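Local coordinates for galactose mutarotase-like protein (Clostridium acetobutylicum, PDB 3OS7), which probably binds carbohydrate and may interconvert the anomers of aldose sugars, as aldose 1-epimerases do, at residues N105-I108 and H109-K113; V238-S242 and H243-S247; D253-N257 and G258-R262; E301-T304 and S305-S309. All blocks are in the same frame, centred on the assembly; numbering follows the deposited sequence. Where two conformers were deposited one is given.

Contact 1. Residues N105-I108 and H109-K113; sequences NNYI and HGFIK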
loop_
_atom_site.group_PDB
_atom_site.type_symbol
_atom_site.label_atom_id
_atom_site.label_comp_id
_atom_site.label_asym_id
_atom_site.label_seq_id
_atom_site.Cartn_x
_atom_site.Cartn_y
_atom_site.Cartn_z
ATOM N N ASN A 105 -8.504 -16.679 -13.029
ATOM C CA ASN A 105 -8.736 -17.712 -12.010
ATOM C C ASN A 105 -7.769 -17.637 -10.831
ATOM O O ASN A 105 -7.031 -18.572 -10.564
ATOM C CB ASN A 105 -8.731 -19.110 -12.648
ATOM C CG ASN A 105 -9.486 -20.117 -11.826
ATOM O OD1 ASN A 105 -10.702 -19.969 -11.594
ATOM N ND2 ASN A 105 -8.789 -21.147 -11.366
ATOM N N ASN A 106 -7.775 -16.494 -10.149
ATOM C CA ASN A 106 -6.910 -16.278 -8.998
ATOM C C ASN A 106 -7.699 -15.773 -7.807
ATOM O O ASN A 106 -8.829 -15.283 -7.960
ATOM C CB ASN A 106 -5.847 -15.248 -9.362
ATOM C CG ASN A 106 -4.883 -15.736 -10.417
ATOM O OD1 ASN A 106 -4.444 -16.907 -10.418
ATOM N ND2 ASN A 106 -4.527 -14.835 -11.328
ATOM N N TYR A 107 -7.110 -15.883 -6.614
ATOM C CA TYR A 107 -7.507 -15.078 -5.478
ATOM C C TYR A 107 -6.576 -13.884 -5.429
ATOM O O TYR A 107 -5.354 -14.044 -5.564
ATOM C CB TYR A 107 -7.469 -15.855 -4.154
ATOM C CG TYR A 107 -8.023 -15.031 -3.017
ATOM C CD1 TYR A 107 -9.385 -14.854 -2.868
ATOM C CD2 TYR A 107 -7.184 -14.368 -2.130
ATOM C CE1 TYR A 107 -9.905 -14.077 -1.878
ATOM C CE2 TYR A 107 -7.709 -13.565 -1.126
ATOM C CZ TYR A 107 -9.075 -13.421 -1.014
ATOM O OH TYR A 107 -9.616 -12.641 -0.029
ATOM N N ILE A 108 -7.118 -12.683 -5.192
ATOM C CA ILE A 108 -6.281 -11.468 -5.279
ATOM C C ILE A 108 -6.610 -10.510 -4.132
ATOM O O ILE A 108 -7.780 -10.367 -3.758
ATOM C CB ILE A 108 -6.460 -10.763 -6.645
ATOM C CG1 ILE A 108 -5.342 -9.775 -6.929
ATOM C CG2 ILE A 108 -7.820 -10.079 -6.727
ATOM C CD1 ILE A 108 -5.399 -9.081 -8.351
ATOM N N HIS A 109 -5.559 -9.914 -3.550
ATOM C CA HIS A 109 -5.615 -8.743 -2.657
ATOM C C HIS A 109 -6.157 -8.908 -1.226
ATOM O O HIS A 109 -5.826 -8.111 -0.340
ATOM C CB HIS A 109 -6.322 -7.572 -3.334
ATOM C CG HIS A 109 -5.586 -7.014 -4.510
ATOM N ND1 HIS A 109 -4.200 -6.967 -4.576
ATOM C CD2 HIS A 109 -6.043 -6.426 -5.643
ATOM C CE1 HIS A 109 -3.850 -6.418 -5.733
ATOM N NE2 HIS A 109 -4.950 -6.088 -6.397
ATOM N N GLY A 110 -6.974 -9.925 -0.992
ATOM C CA GLY A 110 -7.562 -10.124 0.331
ATOM C C GLY A 110 -8.831 -9.318 0.621
ATOM O O GLY A 110 -9.323 -8.573 -0.218
ATOM N N PHE A 111 -9.354 -9.463 1.826
ATOM C CA PHE A 111 -10.632 -8.838 2.204
ATOM C C PHE A 111 -10.471 -7.746 3.257
ATOM O O PHE A 111 -11.421 -7.007 3.515
ATOM C CB PHE A 111 -11.626 -9.897 2.737
ATOM C CG PHE A 111 -11.082 -10.693 3.872
ATOM C CD1 PHE A 111 -11.165 -10.224 5.173
ATOM C CD2 PHE A 111 -10.443 -11.898 3.644
ATOM C CE1 PHE A 111 -10.609 -10.939 6.223
ATOM C CE2 PHE A 111 -9.871 -12.609 4.672
ATOM C CZ PHE A 111 -9.962 -12.138 5.983
ATOM N N ILE A 112 -9.304 -7.629 3.882
ATOM C CA ILE A 112 -9.194 -6.696 4.992
ATOM C C ILE A 112 -9.324 -5.249 4.502
ATOM O O ILE A 112 -9.786 -4.400 5.223
ATOM C CB ILE A 112 -7.924 -6.900 5.900
ATOM C CG1 ILE A 112 -6.631 -6.658 5.144
ATOM C CG2 ILE A 112 -7.940 -8.305 6.566
ATOM C CD1 ILE A 112 -5.390 -6.806 6.061
ATOM N N LYS A 113 -8.990 -4.999 3.242
ATOM C CA LYS A 113 -9.172 -3.673 2.642
ATOM C C LYS A 113 -10.651 -3.279 2.508
ATOM O O LYS A 113 -10.953 -2.105 2.371
ATOM C CB LYS A 113 -8.548 -3.597 1.241
ATOM C CG LYS A 113 -9.160 -4.528 0.204
ATOM C CD LYS A 113 -8.348 -4.508 -1.127
ATOM C CE LYS A 113 -9.139 -5.077 -2.241
ATOM N NZ LYS A 113 -9.795 -6.349 -1.917
#
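Ile108 spreads the end of its side chain over one face of the imidazole of the next residue, His109, where the short strand 106-108 gives way to a loop. CG1 stands 3.6 Å from the centroid of the His109 ring, almost on the ring normal, a CH-pi contact, while CD1 reaches NE2 at 3.6 Å. With CG1 anti to the backbone N (chi1 -163°), the Ile108 side chain lies beside that of His109, and its apolar methylene and methyl suit the flat ring face. Tyr107 extends alongside the backbone of Gly110; its OH approaches CA of Gly110 at 3.3 Å and, more loosely, the edge of the Phe111 ring. Glycine fits here: with phi 84° and psi near 180°, a CB would press against the carbonyl oxygen of His109. A weak hydrogen bond from Gly110 N to Ile108 O (2.9 Å) spans the bend, and Lys113 NZ holds Gly110 O at 2.8 Å. His185 meets the His109 ring nearly at right angles, and NE2 of His109 bonds a tartrate probably left from crystallisation. The apolar contact probably limits how the imidazole can turn while its NE2 engages a polar ligand, consistent with a sugar pocket in this family.

Contact 2. Residues V238-S242 and H243-S247; sequences VAVAS and HPIES
Ile245 sends CD1 against two valines: Val238, which precedes a type I beta turn running from Ala239 to Ser242, and Val240 within that turn, which leads into strand 246-256. CD1 lies 4.0 Å from CG1 of Val238 and 4.1 Å from CG2 of Val240. The side chains of Val238 and Ile245 run antiparallel, while that of Val240 stands roughly perpendicular to the isoleucine, so one methyl group is met by two differently turned branches. All three residues are buried, and beta-branched aliphatics suit the place: they are stiff and carry no polar end that would need a partner. The extended chi2 of Ile245 (167°) carries CD1 away from its own backbone and up to the turn.

The outer side is looser and polar. Ser242 is exposed and His243 partly so. In one of two conformers of the serine, its short hydroxyl folds back and OG donates to Ala239 O, which suits serine to the turn's last position; that oxygen also accepts from Ser242 N at 3.2 Å. The side chain of Asn290 bonds the carbonyls of Val240 and His243 through ND2 and the N of Ile245 through OD1, tying the loop to the end of strand 285-289. The histidine is held at both ring nitrogens: NE2 bonds Glu229, and ND1 donates to Pro244 O at 3.0 Å, with the oxygen close to the ring plane but the donor above the carbonyl plane.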
loop_
_atom_site.group_PDB
_atom_site.type_symbol
_atom_site.label_atom_id
_atom_site.label_comp_id
_atom_site.label_asym_id
_atom_site.label_seq_id
_atom_site.Cartn_x
_atom_site.Cartn_y
_atom_site.Cartn_z
ATOM N N VAL A 238 10.370 7.899 -14.753
ATOM C CA VAL A 238 9.466 7.484 -15.818
ATOM C C VAL A 238 8.268 8.462 -15.876
ATOM O O VAL A 238 7.697 8.806 -14.851
ATOM C CB VAL A 238 8.994 6.046 -15.596
ATOM C CG1 VAL A 238 7.838 5.694 -16.522
ATOM C CG2 VAL A 238 10.172 5.047 -15.798
ATOM N N ALA A 239 7.905 8.905 -17.085
ATOM C CA ALA A 239 6.706 9.756 -17.291
ATOM C C ALA A 239 5.523 8.818 -17.237
ATOM O O ALA A 239 5.114 8.238 -18.238
ATOM C CB ALA A 239 6.770 10.492 -18.647
ATOM N N VAL A 240 4.997 8.639 -16.041
ATOM C CA VAL A 240 4.044 7.577 -15.750
ATOM C C VAL A 240 2.722 7.746 -16.493
ATOM O O VAL A 240 2.024 6.785 -16.705
ATOM C CB VAL A 240 3.809 7.467 -14.222
ATOM C CG1 VAL A 240 3.226 8.758 -13.660
ATOM C CG2 VAL A 240 2.926 6.304 -13.868
ATOM N N ALA A 241 2.402 8.960 -16.898
ATOM C CA ALA A 241 1.120 9.196 -17.566
ATOM C C ALA A 241 1.159 8.962 -19.075
ATOM O O ALA A 241 0.140 9.097 -19.725
ATOM C CB ALA A 241 0.643 10.598 -17.277
ATOM N N SER A 242 2.301 8.586 -19.640
ATOM C CA SER A 242 2.409 8.558 -21.104
ATOM C C SER A 242 1.821 7.301 -21.744
ATOM O O SER A 242 1.391 7.343 -22.881
ATOM C CB SER A 242 3.854 8.795 -21.565
ATOM O OG SER A 242 4.746 7.913 -20.922
ATOM N N HIS A 243 1.762 6.191 -21.026
ATOM C CA HIS A 243 1.213 4.962 -21.592
ATOM C C HIS A 243 0.880 3.973 -20.478
ATOM O O HIS A 243 1.276 4.204 -19.351
ATOM C CB HIS A 243 2.239 4.343 -22.568
ATOM C CG HIS A 243 3.565 4.069 -21.936
ATOM N ND1 HIS A 243 3.818 2.936 -21.193
ATOM C CD2 HIS A 243 4.705 4.800 -21.906
ATOM C CE1 HIS A 243 5.056 2.981 -20.731
ATOM N NE2 HIS A 243 5.617 4.102 -21.150
ATOM N N PRO A 244 0.178 2.865 -20.795
ATOM C CA PRO A 244 -0.155 1.903 -19.745
ATOM C C PRO A 244 1.106 1.238 -19.183
ATOM O O PRO A 244 2.030 0.887 -19.925
ATOM C CB PRO A 244 -1.031 0.878 -20.458
ATOM C CG PRO A 244 -1.671 1.658 -21.560
ATOM C CD PRO A 244 -0.571 2.579 -22.037
ATOM N N ILE A 245 1.111 1.093 -17.869
ATOM C CA ILE A 245 2.220 0.487 -17.125
ATOM C C ILE A 245 1.604 -0.493 -16.167
ATOM O O ILE A 245 0.651 -0.158 -15.479
ATOM C CB ILE A 245 3.014 1.549 -16.315
ATOM C CG1 ILE A 245 3.790 2.456 -17.267
ATOM C CG2 ILE A 245 3.995 0.831 -15.318
ATOM C CD1 ILE A 245 4.389 3.742 -16.655
ATOM N N GLU A 246 2.137 -1.711 -16.146
ATOM C CA GLU A 246 1.763 -2.726 -15.143
ATOM C C GLU A 246 2.973 -3.627 -14.994
ATOM O O GLU A 246 3.222 -4.476 -15.853
ATOM C CB GLU A 246 0.514 -3.527 -15.553
ATOM C CG GLU A 246 0.043 -4.492 -14.467
ATOM C CD GLU A 246 -1.221 -5.298 -14.831
ATOM O OE1 GLU A 246 -1.889 -4.979 -15.839
ATOM O OE2 GLU A 246 -1.533 -6.250 -14.078
ATOM N N SER A 247 3.763 -3.401 -13.937
ATOM C CA SER A 247 5.062 -4.064 -13.833
ATOM C C SER A 247 5.366 -4.522 -12.422
ATOM O O SER A 247 5.009 -3.868 -11.453
ATOM C CB SER A 247 6.152 -3.092 -14.249
ATOM O OG SER A 247 6.042 -2.721 -15.614
#

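Contact 3. Residues D253-N257 and G258-R262; sequences DIDVN and GKTFR
The guanidinium of Arg262 meets Asp253 at its edge: both NE and NH2 point in plane at the single oxygen OD1, making a side-on salt bridge. The NE bond is the shorter and straighter, 3.0 Å and 159°, and reaches OD1 nearly along its C-O axis; NH2, at 3.2 Å, comes from above the carboxylate plane. The two flat groups stand 75° apart. Arginine suits the place because its bend at chi3 (-66°) turns two donors to the aspartate while NH1 bonds Tyr283 O and a tetraethylene glycol probably from crystallisation.

The other flat group, the Phe261 ring, has CG1 of Ile254 at its edge, 4.3 Å from CD2. Val256 CG2 lies obliquely to the ring and touches Phe261 CB at 3.9 Å, the two side chains running in the same direction. These apolar residues share one face of the hairpin with Lys259, whereas Asp255 and Thr260 occupy the other, where carboxylate and hydroxyl suit solvent.

Backbone bonds pair Ile254 with Phe261 in both directions, and Val256 N gives a 2.8 Å bond to Lys259 O. The return bond from Lys259 N is longer and bent, next to the type I' turn. Asn257 and Gly258 hold the two positive-phi corners of that turn, which asparagine and glycine tolerate well.

The hairpin of strands 246-256 and 259-261 lies at the surface. Phe261 rests on Val276 and Glu278 of strand 273-279, while Ile254 and Arg262 touch Ser206 of strand 201-213.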
loop_
_atom_site.group_PDB
_atom_site.type_symbol
_atom_site.label_atom_id
_atom_site.label_comp_id
_atom_site.label_asym_id
_atom_site.label_seq_id
_atom_site.Cartn_x
_atom_site.Cartn_y
_atom_site.Cartn_z
ATOM N N ASP A 253 18.023 -1.050 -1.790
ATOM C CA ASP A 253 18.450 0.276 -1.356
ATOM C C ASP A 253 19.341 0.956 -2.393
ATOM O O ASP A 253 20.130 0.313 -3.102
ATOM C CB ASP A 253 19.245 0.249 -0.030
ATOM C CG ASP A 253 18.479 -0.345 1.143
ATOM O OD1 ASP A 253 17.250 -0.616 1.085
ATOM O OD2 ASP A 253 19.159 -0.571 2.160
ATOM N N ILE A 254 19.182 2.267 -2.487
ATOM C CA ILE A 254 20.044 3.139 -3.247
ATOM C C ILE A 254 20.579 4.234 -2.330
ATOM O O ILE A 254 20.099 4.411 -1.221
ATOM C CB ILE A 254 19.325 3.795 -4.443
ATOM C CG1 ILE A 254 18.138 4.666 -3.983
ATOM C CG2 ILE A 254 18.913 2.735 -5.446
ATOM C CD1 ILE A 254 17.514 5.491 -5.085
ATOM N N ASP A 255 21.590 4.947 -2.786
ATOM C CA ASP A 255 22.154 6.051 -1.996
ATOM C C ASP A 255 21.600 7.364 -2.509
ATOM O O ASP A 255 21.688 7.630 -3.681
ATOM C CB ASP A 255 23.687 6.073 -2.106
ATOM C CG ASP A 255 24.319 4.816 -1.554
ATOM O OD1 ASP A 255 23.952 4.400 -0.407
ATOM O OD2 ASP A 255 25.149 4.227 -2.299
ATOM N N VAL A 256 21.031 8.160 -1.619
ATOM C CA VAL A 256 20.540 9.510 -1.941
ATOM C C VAL A 256 21.048 10.462 -0.862
ATOM O O VAL A 256 20.695 10.304 0.304
ATOM C CB VAL A 256 18.980 9.556 -1.945
ATOM C CG1 VAL A 256 18.479 10.976 -2.259
ATOM C CG2 VAL A 256 18.417 8.561 -2.947
ATOM N N ASN A 257 21.866 11.448 -1.235
ATOM C CA ASN A 257 22.390 12.440 -0.264
ATOM C C ASN A 257 23.046 11.855 0.982
ATOM O O ASN A 257 22.706 12.217 2.125
ATOM C CB ASN A 257 21.290 13.401 0.168
ATOM C CG ASN A 257 20.818 14.293 -0.958
ATOM O OD1 ASN A 257 21.614 14.770 -1.768
ATOM N ND2 ASN A 257 19.516 14.532 -1.008
ATOM N N GLY A 258 23.992 10.958 0.761
ATOM C CA GLY A 258 24.740 10.351 1.851
ATOM C C GLY A 258 24.006 9.356 2.708
ATOM O O GLY A 258 24.536 8.900 3.706
ATOM N N LYS A 259 22.803 8.967 2.306
ATOM C CA LYS A 259 21.933 8.194 3.144
ATOM C C LYS A 259 21.315 7.087 2.272
ATOM O O LYS A 259 21.062 7.325 1.087
ATOM C CB LYS A 259 20.851 9.159 3.619
ATOM C CG LYS A 259 20.090 8.735 4.776
ATOM C CD LYS A 259 18.979 9.715 5.052
ATOM C CE LYS A 259 18.382 9.455 6.411
ATOM N NZ LYS A 259 18.145 8.017 6.685
ATOM N N THR A 260 21.078 5.905 2.816
ATOM C CA THR A 260 20.367 4.891 2.024
ATOM C C THR A 260 18.862 5.218 1.955
ATOM O O THR A 260 18.280 5.767 2.883
ATOM C CB THR A 260 20.562 3.466 2.508
ATOM O OG1 THR A 260 20.079 3.345 3.840
ATOM C CG2 THR A 260 22.055 3.060 2.426
ATOM N N PHE A 261 18.265 4.847 0.834
ATOM C CA PHE A 261 16.848 5.073 0.604
ATOM C C PHE A 261 16.303 3.878 -0.125
ATOM O O PHE A 261 16.956 3.352 -1.027
ATOM C CB PHE A 261 16.652 6.303 -0.251
ATOM C CG PHE A 261 15.208 6.561 -0.621
ATOM C CD1 PHE A 261 14.357 7.181 0.266
ATOM C CD2 PHE A 261 14.711 6.147 -1.835
ATOM C CE1 PHE A 261 13.022 7.388 -0.058
ATOM C CE2 PHE A 261 13.379 6.362 -2.165
ATOM C CZ PHE A 261 12.550 6.982 -1.291
ATOM N N ARG A 262 15.115 3.450 0.293
ATOM C CA ARG A 262 14.338 2.466 -0.423
ATOM C C ARG A 262 12.926 3.021 -0.592
ATOM O O ARG A 262 12.339 3.555 0.342
ATOM C CB ARG A 262 14.313 1.132 0.314
ATOM C CG ARG A 262 13.433 0.040 -0.349
ATOM C CD ARG A 262 13.324 -1.259 0.469
ATOM N NE ARG A 262 14.640 -1.869 0.501
ATOM C CZ ARG A 262 14.930 -3.155 0.413
ATOM N NH1 ARG A 262 14.010 -4.078 0.272
ATOM N NH2 ARG A 262 16.203 -3.519 0.437
#

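Contact 4. Residues E301-T304 and S305-S309; sequences EPQT and SIINS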
loop_
_atom_site.group_PDB
_atom_site.type_symbol
_atom_site.label_atom_id
_atom_site.label_comp_id
_atom_site.label_asym_id
_atom_site.label_seq_id
_atom_site.Cartn_x
_atom_site.Cartn_y
_atom_site.Cartn_z
ATOM N N GLU A 301 2.878 0.038 -5.325
ATOM C CA GLU A 301 2.346 -1.016 -4.475
ATOM C C GLU A 301 3.465 -1.872 -3.848
ATOM O O GLU A 301 3.868 -2.863 -4.418
ATOM C CB GLU A 301 1.396 -1.890 -5.285
ATOM C CG GLU A 301 0.351 -1.103 -6.141
ATOM C CD GLU A 301 -0.548 -2.032 -6.983
ATOM O OE1 GLU A 301 -0.625 -3.229 -6.671
ATOM O OE2 GLU A 301 -1.161 -1.576 -7.964
ATOM N N PRO A 302 3.924 -1.488 -2.656
ATOM C CA PRO A 302 4.936 -2.276 -1.976
ATOM C C PRO A 302 4.379 -3.599 -1.497
ATOM O O PRO A 302 3.200 -3.672 -1.139
ATOM C CB PRO A 302 5.339 -1.400 -0.806
ATOM C CG PRO A 302 4.188 -0.543 -0.540
ATOM C CD PRO A 302 3.536 -0.294 -1.866
ATOM N N GLN A 303 5.234 -4.619 -1.484
ATOM C CA GLN A 303 4.860 -5.969 -1.044
ATOM C C GLN A 303 6.010 -6.618 -0.309
ATOM O O GLN A 303 7.161 -6.401 -0.660
ATOM C CB GLN A 303 4.485 -6.880 -2.248
ATOM C CG GLN A 303 3.536 -6.290 -3.238
ATOM C CD GLN A 303 3.053 -7.242 -4.332
ATOM O OE1 GLN A 303 2.064 -6.956 -4.995
ATOM N NE2 GLN A 303 3.725 -8.369 -4.512
ATOM N N THR A 304 5.696 -7.436 0.697
ATOM C CA THR A 304 6.727 -8.215 1.392
ATOM C C THR A 304 7.310 -9.347 0.564
ATOM O O THR A 304 8.394 -9.849 0.848
ATOM C CB THR A 304 6.178 -8.812 2.705
ATOM O OG1 THR A 304 5.032 -9.647 2.415
ATOM C CG2 THR A 304 5.789 -7.689 3.649
ATOM N N SER A 305 6.584 -9.771 -0.453
ATOM C CA SER A 305 6.967 -10.912 -1.225
ATOM C C SER A 305 6.510 -10.744 -2.662
ATOM O O SER A 305 5.706 -9.875 -2.981
ATOM C CB SER A 305 6.387 -12.197 -0.631
ATOM O OG SER A 305 4.984 -12.322 -0.781
ATOM N N ILE A 306 7.032 -11.619 -3.505
ATOM C CA ILE A 306 6.668 -11.657 -4.890
ATOM C C ILE A 306 5.183 -12.036 -5.038
ATOM O O ILE A 306 4.578 -12.663 -4.154
ATOM C CB ILE A 306 7.606 -12.627 -5.671
ATOM C CG1 ILE A 306 7.541 -12.363 -7.165
ATOM C CG2 ILE A 306 7.313 -14.117 -5.342
ATOM C CD1 ILE A 306 8.625 -13.110 -7.922
ATOM N N ILE A 307 4.595 -11.642 -6.154
ATOM C CA ILE A 307 3.264 -12.098 -6.510
ATOM C C ILE A 307 3.252 -13.633 -6.473
ATOM O O ILE A 307 4.203 -14.262 -6.939
ATOM C CB ILE A 307 2.871 -11.642 -7.921
ATOM C CG1 ILE A 307 2.785 -10.120 -7.995
ATOM C CG2 ILE A 307 1.509 -12.289 -8.341
ATOM C CD1 ILE A 307 2.395 -9.592 -9.401
ATOM N N ASN A 308 2.197 -14.215 -5.904
ATOM C CA ASN A 308 2.009 -15.686 -5.848
ATOM C C ASN A 308 3.120 -16.378 -5.032
ATOM O O ASN A 308 3.428 -17.505 -5.303
ATOM C CB ASN A 308 1.945 -16.244 -7.280
ATOM C CG ASN A 308 1.404 -17.691 -7.367
ATOM O OD1 ASN A 308 0.520 -18.096 -6.620
ATOM N ND2 ASN A 308 1.904 -18.439 -8.345
ATOM N N SER A 309 3.716 -15.672 -4.065
ATOM C CA SER A 309 4.900 -16.153 -3.337
ATOM C C SER A 309 4.762 -17.559 -2.704
ATOM O O SER A 309 5.725 -18.307 -2.708
ATOM C CB SER A 309 5.342 -15.161 -2.246
ATOM O OG SER A 309 4.428 -15.075 -1.161
#
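Gln303 reaches forward past the end of its strand and hooks the backbone two residues on: NE2 donates to Ser305 O at 2.9 Å with an angle of 150° at the hydrogen. The acceptor lies near the plane of the amide group, and the donor approaches the carbonyl oxygen almost head-on. The conformation explains the reach. CG is anti to the carbonyl carbon and beside the backbone N (chi1 -48°), and from there the chain is fully extended (chi2 -173°), so the amide runs alongside the loop; its NE2 also comes within 4.0 Å of CG1 of Ile307. Glutamine is long enough for this, and its neutral amide is less costly to bury than a charge. Ile307 N lies 3.8 Å from NE2 of Gln303 and is buried with no partner in the model.

Thr304 and Ser305 both set their hydroxyls between the backbone N and the carbonyl carbon. Small polar side chains suit such a buried bend because their short arms reach neighbouring groups. OG1 of Thr304 bonds the N of Val182, whereas OG of Ser305 shares hydrogen bonds with the hydroxyl of Ser181 and with OG of Ser309 at 2.8 Å. Both thus fasten the loop to strand 178-189, the antiparallel partner of strand 297-303. The arrangement is a buried loop that follows strand 297-303 into a type II turn, Ile306 to Ser309, within the beta-rich galactose mutarotase-like fold.

How the contacts relate
Contact 4 is wholly buried, contacts 1 and 2 are partly so, and contact 3 lies on the surface, with its centre about 33 Å from that of contact 1 and on the opposite side of the chain's centre. Contacts 2 and 3 use the same strand, 246-256: one at its entry, the other at its far end. Contacts 1 and 4 each follow a strand into a loop, and their nearest atoms are about 5 Å apart; His185 links their surroundings, touching both His109 and Glu301. The leading interactions differ: neutral amide and hydroxyl bonds in contact 4, aliphatic packing against imidazole or valines in contacts 1 and 2, an ion pair and paired backbones in contact 3.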